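Local coordinates for PfVFT1 (PDB 5JKQ), which probably binds a small solute between its two lobes, as expected of a Venus flytrap protein of the solute-binding protein class, at residues D58-V61 and K62-D66. The protein carries 3 engineered substitutions. Numbering follows the deposited sequence.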
ATOM      1  N   ASP A  58     -15.724 -18.680  -9.180  1.00 22.51           N
ATOM      2  CA  ASP A  58     -17.088 -18.631  -8.660  1.00 14.85           C
ATOM      3  C   ASP A  58     -17.796 -17.308  -8.945  1.00 24.26           C
ATOM      4  O   ASP A  58     -19.020 -17.275  -9.069  1.00 19.43           O
ATOM      5  CB  ASP A  58     -17.088 -18.876  -7.150  1.00 24.61           C
ATOM      6  CG  ASP A  58     -16.522 -20.228  -6.776  1.00 18.87           C
ATOM      7  OD1 ASP A  58     -16.504 -21.127  -7.642  1.00 16.76           O
ATOM      8  OD2 ASP A  58     -16.102 -20.390  -5.612  1.00 23.63           O
ATOM      9  N   ILE A  59     -17.031 -16.225  -9.046  1.00 23.07           N
ATOM     10  CA  ILE A  59     -17.610 -14.885  -9.105  1.00 19.28           C
ATOM     11  C   ILE A  59     -18.491 -14.690 -10.336  1.00 21.62           C
ATOM     12  O   ILE A  59     -18.112 -15.033 -11.457  1.00 24.10           O
ATOM     13  CB  ILE A  59     -16.514 -13.789  -9.094  1.00 23.12           C
ATOM     14  CG1 ILE A  59     -15.590 -13.954  -7.882  1.00 22.13           C
ATOM     15  CG2 ILE A  59     -17.135 -12.391  -9.080  1.00 22.44           C
ATOM     16  CD1 ILE A  59     -16.293 -13.912  -6.538  1.00 22.79           C
ATOM     17  N   ASN A  60     -19.669 -14.124 -10.099  1.00 19.43           N
ATOM     18  CA  ASN A  60     -20.610 -13.780 -11.156  1.00 21.12           C
ATOM     19  C   ASN A  60     -20.045 -12.685 -12.050  1.00 18.22           C
ATOM     20  O   ASN A  60     -19.690 -11.609 -11.571  1.00 19.78           O
ATOM     21  CB  ASN A  60     -21.939 -13.335 -10.539  1.00 20.78           C
ATOM     22  CG  ASN A  60     -22.951 -12.889 -11.574  1.00 20.43           C
ATOM     23  OD1 ASN A  60     -22.925 -13.333 -12.722  1.00 27.45           O
ATOM     24  ND2 ASN A  60     -23.854 -12.005 -11.169  1.00 19.12           N
ATOM     25  N   VAL A  61     -19.955 -12.970 -13.345  1.00 17.65           N
ATOM     26  CA  VAL A  61     -19.423 -12.014 -14.312  1.00 24.51           C
ATOM     27  C   VAL A  61     -20.518 -11.555 -15.267  1.00 26.22           C
ATOM     28  O   VAL A  61     -20.245 -11.102 -16.379  1.00 24.18           O
ATOM     29  CB  VAL A  61     -18.254 -12.613 -15.118  1.00 24.35           C
ATOM     30  CG1 VAL A  61     -17.094 -12.922 -14.203  1.00 20.06           C
ATOM     31  CG2 VAL A  61     -18.690 -13.870 -15.867  1.00 21.48           C
ATOM     32  N   LYS A  62     -21.760 -11.678 -14.816  1.00 22.63           N
ATOM     33  CA  LYS A  62     -22.916 -11.274 -15.600  1.00 25.03           C
ATOM     34  C   LYS A  62     -23.165  -9.777 -15.405  1.00 28.43           C
ATOM     35  O   LYS A  62     -22.872  -9.230 -14.341  1.00 27.64           O
ATOM     36  CB  LYS A  62     -24.131 -12.107 -15.185  1.00 28.91           C
ATOM     37  CG  LYS A  62     -25.341 -11.996 -16.089  1.00 36.26           C
ATOM     38  CD  LYS A  62     -26.253 -13.202 -15.900  1.00 39.50           C
ATOM     39  CE  LYS A  62     -27.680 -12.920 -16.341  1.00 38.89           C
ATOM     40  NZ  LYS A  62     -27.750 -12.350 -17.715  1.00 38.26           N
ATOM     41  N   ASP A  63     -23.685  -9.115 -16.436  1.00 22.71           N
ATOM     42  CA  ASP A  63     -23.939  -7.676 -16.375  1.00 28.06           C
ATOM     43  C   ASP A  63     -25.390  -7.380 -15.995  1.00 28.24           C
ATOM     44  O   ASP A  63     -25.936  -6.334 -16.354  1.00 27.73           O
ATOM     45  CB  ASP A  63     -23.593  -7.013 -17.714  1.00 25.51           C
ATOM     46  CG  ASP A  63     -24.524  -7.433 -18.842  1.00 24.72           C
ATOM     47  OD1 ASP A  63     -25.223  -8.460 -18.708  1.00 28.04           O
ATOM     48  OD2 ASP A  63     -24.547  -6.731 -19.873  1.00 34.47           O
ATOM     49  N   ASP A  64     -26.003  -8.306 -15.264  1.00 27.94           N
ATOM     50  CA  ASP A  64     -27.380  -8.150 -14.802  1.00 32.45           C
ATOM     51  C   ASP A  64     -27.449  -7.275 -13.550  1.00 36.74           C
ATOM     52  O   ASP A  64     -28.451  -6.598 -13.310  1.00 29.85           O
ATOM     53  CB  ASP A  64     -28.011  -9.523 -14.523  1.00 20.95           C
ATOM     54  CG  ASP A  64     -27.198 -10.359 -13.547  1.00 41.08           C
ATOM     55  OD1 ASP A  64     -26.003 -10.056 -13.348  1.00 39.18           O
ATOM     56  OD2 ASP A  64     -27.753 -11.328 -12.984  1.00 46.88           O
ATOM     57  N   ILE A  65     -26.379  -7.283 -12.761  1.00 30.10           N
ATOM     58  CA  ILE A  65     -26.337  -6.513 -11.524  1.00 18.30           C
ATOM     59  C   ILE A  65     -26.223  -5.021 -11.830  1.00 27.00           C
ATOM     60  O   ILE A  65     -25.462  -4.621 -12.711  1.00 31.12           O
ATOM     61  CB  ILE A  65     -25.150  -6.935 -10.625  1.00 24.46           C
ATOM     62  CG1 ILE A  65     -25.028  -8.464 -10.550  1.00 28.83           C
ATOM     63  CG2 ILE A  65     -25.294  -6.344  -9.229  1.00 27.01           C
ATOM     64  CD1 ILE A  65     -26.295  -9.181 -10.108  1.00 28.10           C
ATOM     65  N   ASP A  66     -26.984  -4.203 -11.110  1.00 23.83           N
ATOM     66  CA  ASP A  66     -26.880  -2.753 -11.241  1.00 21.08           C
ATOM     67  C   ASP A  66     -25.764  -2.244 -10.331  1.00 21.73           C
ATOM     68  O   ASP A  66     -26.024  -1.662  -9.278  1.00 19.10           O
ATOM     69  CB  ASP A  66     -28.210  -2.074 -10.896  1.00 25.13           C
ATOM     70  CG  ASP A  66     -28.222  -0.589 -11.244  1.00 31.12           C
ATOM     71  OD1 ASP A  66     -27.155  -0.040 -11.596  1.00 27.01           O
ATOM     72  OD2 ASP A  66     -29.303   0.034 -11.162  1.00 24.42           O
TER
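The side-chain amide of N60 reaches forward along the chain and accepts a hydrogen bond from the backbone N-H of K62: N of K62 lies 2.9 Å from OD1 of N60. The bond is moderately straight (N-H...O 148°), but the donor sits above the amide plane, 60° out of it, and so misses the lone pairs. With CG anti to the backbone N (chi1 177°), the amide is directed along the onward course of the chain. Asparagine suits this place because its short arm carries an acceptor just far enough to meet the second peptide N-H after its own. OD1 also lies 3.0 Å from CB of K62, whose flexible, charged chain suits an exposed site and leads its amine away.

ND2 comes within 3.6 Å of OD1 of D64, a polar approach without a hydrogen bond, the carboxylate, at home on the surface, standing nearly perpendicular to the amide. I65 offers aliphatic bulk, CG1 packing 3.8 Å from the same nitrogen.

R15 of helix 14-29 has an arm long enough for its NH1 to bind the carbonyl oxygens of both N60 and K62. Branched, nonpolar V61 points away from K62-D66 and packs on I19 of the same helix and on H117 and I118 of helix 102-118. In this surface loop before helix 68-75, the bond from N-H of residue i+2 (K62) to OD1 of residue i (N60) makes an Asx turn, a side-chain mimic of a beta turn.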